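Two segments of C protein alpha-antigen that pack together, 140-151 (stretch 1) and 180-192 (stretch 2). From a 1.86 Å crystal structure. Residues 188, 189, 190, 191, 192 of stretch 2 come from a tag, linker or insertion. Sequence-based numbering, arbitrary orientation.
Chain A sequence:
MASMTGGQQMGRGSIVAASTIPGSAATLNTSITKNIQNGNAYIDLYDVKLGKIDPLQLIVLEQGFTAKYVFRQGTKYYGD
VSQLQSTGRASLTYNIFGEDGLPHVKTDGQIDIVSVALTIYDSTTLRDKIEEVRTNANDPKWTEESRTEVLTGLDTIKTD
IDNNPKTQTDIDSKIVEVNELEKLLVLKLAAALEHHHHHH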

# COMPACT_ATOMS: atom_id res chain seq x y z
N PRO A 140 -13.98 -22.18 -18.86
CA PRO A 140 -15.34 -22.32 -19.37
C PRO A 140 -16.18 -23.40 -18.70
O PRO A 140 -17.38 -23.42 -18.97
CB PRO A 140 -15.16 -22.62 -20.87
CG PRO A 140 -13.76 -22.83 -21.10
CD PRO A 140 -12.97 -22.44 -19.92
N LYS A 141 -15.63 -24.21 -17.79
CA LYS A 141 -16.48 -25.19 -17.11
C LYS A 141 -17.49 -24.54 -16.11
O LYS A 141 -18.48 -25.16 -15.71
CB LYS A 141 -15.64 -26.24 -16.39
CG LYS A 141 -14.96 -25.74 -15.10
CD LYS A 141 -13.87 -26.71 -14.65
CE LYS A 141 -13.07 -26.15 -13.47
NZ LYS A 141 -12.00 -27.11 -13.11
N TRP A 142 -17.20 -23.29 -15.70
CA TRP A 142 -18.04 -22.53 -14.77
C TRP A 142 -19.12 -21.77 -15.52
O TRP A 142 -18.90 -21.32 -16.64
CB TRP A 142 -17.17 -21.50 -13.99
CG TRP A 142 -16.02 -22.07 -13.23
CD1 TRP A 142 -14.68 -21.80 -13.45
CD2 TRP A 142 -16.07 -22.95 -12.09
NE1 TRP A 142 -13.92 -22.50 -12.55
CE2 TRP A 142 -14.74 -23.20 -11.69
CE3 TRP A 142 -17.11 -23.58 -11.38
CZ2 TRP A 142 -14.41 -24.02 -10.59
CZ3 TRP A 142 -16.79 -24.39 -10.28
CH2 TRP A 142 -15.45 -24.62 -9.90
N THR A 143 -20.29 -21.63 -14.92
CA THR A 143 -21.34 -20.82 -15.52
C THR A 143 -20.84 -19.39 -15.76
O THR A 143 -20.06 -18.85 -14.96
CB THR A 143 -22.61 -20.75 -14.66
OG1 THR A 143 -22.32 -20.14 -13.39
CG2 THR A 143 -23.12 -22.16 -14.30
N GLU A 144 -21.30 -18.77 -16.83
CA GLU A 144 -20.92 -17.37 -17.05
C GLU A 144 -21.42 -16.47 -15.90
O GLU A 144 -20.72 -15.55 -15.46
CB GLU A 144 -21.43 -16.83 -18.40
CG GLU A 144 -20.74 -15.52 -18.78
CD GLU A 144 -21.31 -14.83 -20.01
OE1 GLU A 144 -20.75 -15.03 -21.10
OE2 GLU A 144 -22.30 -14.05 -19.87
N GLU A 145 -22.61 -16.75 -15.39
CA GLU A 145 -23.19 -15.94 -14.33
C GLU A 145 -22.33 -15.99 -13.04
O GLU A 145 -22.10 -14.95 -12.39
CB GLU A 145 -24.63 -16.39 -14.02
CG GLU A 145 -25.63 -16.27 -15.19
CD GLU A 145 -25.31 -17.14 -16.41
OE1 GLU A 145 -24.85 -18.31 -16.26
OE2 GLU A 145 -25.52 -16.65 -17.55
N SER A 146 -21.87 -17.18 -12.67
CA SER A 146 -20.99 -17.26 -11.50
C SER A 146 -19.59 -16.62 -11.76
O SER A 146 -19.05 -15.91 -10.88
CB SER A 146 -20.89 -18.67 -10.92
OG SER A 146 -20.11 -19.55 -11.73
N ARG A 147 -19.03 -16.87 -12.94
CA ARG A 147 -17.75 -16.24 -13.30
C ARG A 147 -17.85 -14.72 -13.12
O ARG A 147 -16.97 -14.08 -12.55
CB ARG A 147 -17.40 -16.54 -14.75
CG ARG A 147 -16.20 -15.76 -15.28
CD ARG A 147 -15.84 -16.09 -16.74
NE ARG A 147 -15.78 -17.58 -16.84
CZ ARG A 147 -16.69 -18.36 -17.40
NH1 ARG A 147 -17.77 -17.86 -17.96
NH2 ARG A 147 -16.51 -19.68 -17.38
N THR A 148 -18.93 -14.15 -13.64
CA THR A 148 -19.07 -12.71 -13.65
C THR A 148 -19.18 -12.16 -12.23
O THR A 148 -18.60 -11.12 -11.91
CB THR A 148 -20.28 -12.34 -14.52
OG1 THR A 148 -19.92 -12.59 -15.90
CG2 THR A 148 -20.60 -10.84 -14.45
N GLU A 149 -19.92 -12.86 -11.38
CA GLU A 149 -20.07 -12.41 -10.00
C GLU A 149 -18.73 -12.47 -9.28
O GLU A 149 -18.38 -11.56 -8.52
CB GLU A 149 -21.12 -13.27 -9.26
CG GLU A 149 -21.22 -12.96 -7.77
CD GLU A 149 -22.27 -13.83 -7.07
OE1 GLU A 149 -22.63 -13.51 -5.92
OE2 GLU A 149 -22.72 -14.84 -7.66
N VAL A 150 -17.98 -13.55 -9.51
CA VAL A 150 -16.67 -13.70 -8.88
C VAL A 150 -15.70 -12.62 -9.39
O VAL A 150 -15.02 -11.94 -8.59
CB VAL A 150 -16.10 -15.12 -9.05
CG1 VAL A 150 -14.58 -15.19 -8.62
CG2 VAL A 150 -16.96 -16.13 -8.23
N LEU A 151 -15.65 -12.42 -10.70
CA LEU A 151 -14.72 -11.39 -11.24
C LEU A 151 -15.08 -10.00 -10.77
O LEU A 151 -14.18 -9.12 -10.59
CB LEU A 151 -14.72 -11.45 -12.76
CG LEU A 151 -14.09 -12.75 -13.31
CD1 LEU A 151 -14.06 -12.67 -14.84
CD2 LEU A 151 -12.69 -13.00 -12.78
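Stretch 2 (180-192) ELEKLLVLKLAAA

The indole of W142 is held between two leucines of stretch 2 that are only two positions apart. L185 places its CB over one face of the six-membered ring, 3.5 Å from the centroid and 15° off the normal, while L187 brings its CD2 over the opposite face, 4.0 Å from the centroid and 27° off the normal. The residue between them, V186, meets the edge of the ring with its backbone: W142 CE3 lies 3.4 Å from V186 C. The clasp is built on an extended segment: L185, V186 and L187 have psi of 138°, 129° and 137°. Aliphatic C–H groups over an aromatic face make CH-pi contacts, and a wide, flat indole can accept one on each side.

The two stretches run in opposite directions overall. The closest CA atoms pair W142 with L187, S146 with L185 and V150 with L181, so as stretch 1 advances, stretch 2 goes back; T143 lies near K188, where stretch 2 turns into its second helix. Stretch 1 begins as a loop and becomes helical from E144, with T143 as N-cap. Stretch 2 enters as the end of a helix, passes through a type I turn from E182 to L185, extends, and enters a second helix at K188, with L187 as N-cap.

Where the loop of stretch 1 meets the extended segment, a single beta bridge joins W142 and L187, whose CA atoms are 4.4 Å apart. T143 N donates to V186 O at 2.9 Å, and K188 N donates to K141 O at 2.9 Å, both nearly straight. A third hydrogen bond comes from the first turn of the stretch 1 helix, where S146 OG accepts from V186 N at 3.0 Å. Serine suits this buried site: its CA-to-CB bond points toward stretch 2, and its short side chain satisfies a backbone amide without filling much space. Its OG also shares a 2.8 Å hydrogen bond with T143 OG1, tying the N-cap residue to the same polar cluster.

Farther along the helix the contact becomes mostly apolar. V150 packs against the turn, its CG2 3.8 Å from L185 CD2 and 3.9 Å from L184 CB; the same V150 CG2 also comes within 3.1 Å of a backbone carbonyl, L181 O. L185, buried, links the indole to the valine, with CB over the W142 ring and CD2 beside V150 CG2. At the exposed margin, E149 passes its OE1 3.5 Å from L184 CD1, and a water donates to L184 O at 2.8 Å and, weakly, to E149 OE2 at 3.4 Å.

The other end is closed by tag residues. K188 extends its chain with chi2 to chi4 all t, and its NZ donates to P140 O at 2.8 Å; its extended chain reaches that carbonyl. A water accepts from K188 NZ at 3.1 Å and from R147 NH1 at 3.3 Å, linking two cationic groups. A191, also from the tag, sets its CB 3.7 Å from T143 CG2. Together the two stretches bury 811 Å².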

# COMPACT_ATOMS: atom_id res chain seq x y z
N GLU A 180 -13.45 -16.79 -0.20
CA GLU A 180 -14.90 -16.90 -0.17
C GLU A 180 -15.57 -16.63 -1.52
O GLU A 180 -16.50 -17.37 -1.92
CB GLU A 180 -15.51 -16.00 0.92
CG GLU A 180 -15.24 -16.51 2.33
CD GLU A 180 -15.80 -17.93 2.56
OE1 GLU A 180 -16.98 -18.16 2.20
OE2 GLU A 180 -15.06 -18.80 3.06
N LEU A 181 -15.13 -15.59 -2.22
CA LEU A 181 -15.60 -15.33 -3.59
C LEU A 181 -15.42 -16.55 -4.52
O LEU A 181 -16.30 -16.89 -5.32
CB LEU A 181 -14.88 -14.11 -4.22
CG LEU A 181 -15.39 -12.71 -3.81
CD1 LEU A 181 -14.30 -11.64 -4.15
CD2 LEU A 181 -16.72 -12.39 -4.48
N GLU A 182 -14.27 -17.19 -4.43
CA GLU A 182 -13.98 -18.34 -5.28
C GLU A 182 -15.00 -19.45 -5.07
O GLU A 182 -15.36 -20.16 -6.00
CB GLU A 182 -12.56 -18.85 -5.05
CG GLU A 182 -12.15 -19.96 -6.02
CD GLU A 182 -10.69 -20.33 -5.92
OE1 GLU A 182 -10.01 -20.43 -6.97
OE2 GLU A 182 -10.24 -20.51 -4.78
N LYS A 183 -15.50 -19.58 -3.85
CA LYS A 183 -16.54 -20.59 -3.57
C LYS A 183 -17.88 -20.31 -4.24
O LYS A 183 -18.73 -21.20 -4.28
CB LYS A 183 -16.71 -20.81 -2.06
CG LYS A 183 -15.45 -21.24 -1.34
CD LYS A 183 -15.73 -21.36 0.16
CE LYS A 183 -14.47 -21.64 0.99
NZ LYS A 183 -14.85 -21.56 2.46
N LEU A 184 -18.05 -19.12 -4.84
CA LEU A 184 -19.28 -18.82 -5.56
C LEU A 184 -19.32 -19.41 -6.98
O LEU A 184 -20.35 -19.33 -7.64
CB LEU A 184 -19.54 -17.31 -5.60
CG LEU A 184 -19.73 -16.65 -4.21
CD1 LEU A 184 -19.93 -15.12 -4.38
CD2 LEU A 184 -20.89 -17.25 -3.39
N LEU A 185 -18.20 -19.93 -7.47
CA LEU A 185 -18.18 -20.49 -8.82
C LEU A 185 -19.11 -21.72 -8.82
O LEU A 185 -19.09 -22.50 -7.87
CB LEU A 185 -16.77 -20.89 -9.24
CG LEU A 185 -15.83 -19.70 -9.43
CD1 LEU A 185 -14.41 -20.26 -9.57
CD2 LEU A 185 -16.33 -18.92 -10.68
N VAL A 186 -19.88 -21.83 -9.87
CA VAL A 186 -20.84 -22.95 -10.01
C VAL A 186 -20.54 -23.65 -11.32
O VAL A 186 -20.43 -22.99 -12.35
CB VAL A 186 -22.31 -22.42 -10.07
CG1 VAL A 186 -23.34 -23.56 -10.39
CG2 VAL A 186 -22.68 -21.71 -8.75
N LEU A 187 -20.39 -24.97 -11.29
CA LEU A 187 -20.18 -25.71 -12.54
C LEU A 187 -21.40 -25.67 -13.45
O LEU A 187 -22.54 -25.83 -12.99
CB LEU A 187 -19.76 -27.18 -12.27
CG LEU A 187 -18.41 -27.42 -11.58
CD1 LEU A 187 -18.33 -28.89 -11.06
CD2 LEU A 187 -17.27 -27.15 -12.57
N LYS A 188 -21.18 -25.46 -14.75
CA LYS A 188 -22.23 -25.61 -15.75
C LYS A 188 -22.89 -27.00 -15.59
O LYS A 188 -24.10 -27.12 -15.75
CB LYS A 188 -21.68 -25.46 -17.16
CG LYS A 188 -21.37 -24.02 -17.57
CD LYS A 188 -20.60 -24.03 -18.89
CE LYS A 188 -20.53 -22.62 -19.50
NZ LYS A 188 -19.50 -22.56 -20.59
N LEU A 189 -22.09 -28.02 -15.27
CA LEU A 189 -22.60 -29.39 -15.05
C LEU A 189 -23.67 -29.37 -13.93
O LEU A 189 -24.77 -29.92 -14.10
CB LEU A 189 -21.44 -30.30 -14.66
CG LEU A 189 -21.38 -31.81 -14.84
CD1 LEU A 189 -20.62 -32.48 -13.68
CD2 LEU A 189 -22.73 -32.43 -15.06
N ALA A 190 -23.35 -28.74 -12.81
CA ALA A 190 -24.28 -28.61 -11.68
C ALA A 190 -25.53 -27.82 -12.06
O ALA A 190 -26.64 -28.24 -11.74
CB ALA A 190 -23.59 -27.99 -10.45
N ALA A 191 -25.34 -26.69 -12.75
CA ALA A 191 -26.45 -25.83 -13.18
C ALA A 191 -27.38 -26.54 -14.17
O ALA A 191 -28.58 -26.32 -14.17
CB ALA A 191 -25.94 -24.56 -13.81
N ALA A 192 -26.80 -27.36 -15.04
CA ALA A 192 -27.60 -28.08 -16.04
C ALA A 192 -28.49 -29.13 -15.36
O ALA A 192 -29.61 -29.39 -15.82
CB ALA A 192 -26.69 -28.71 -17.10
O HOH W 1 -19.12 -19.48 -20.49
O HOH W 2 -22.86 -18.22 -7.30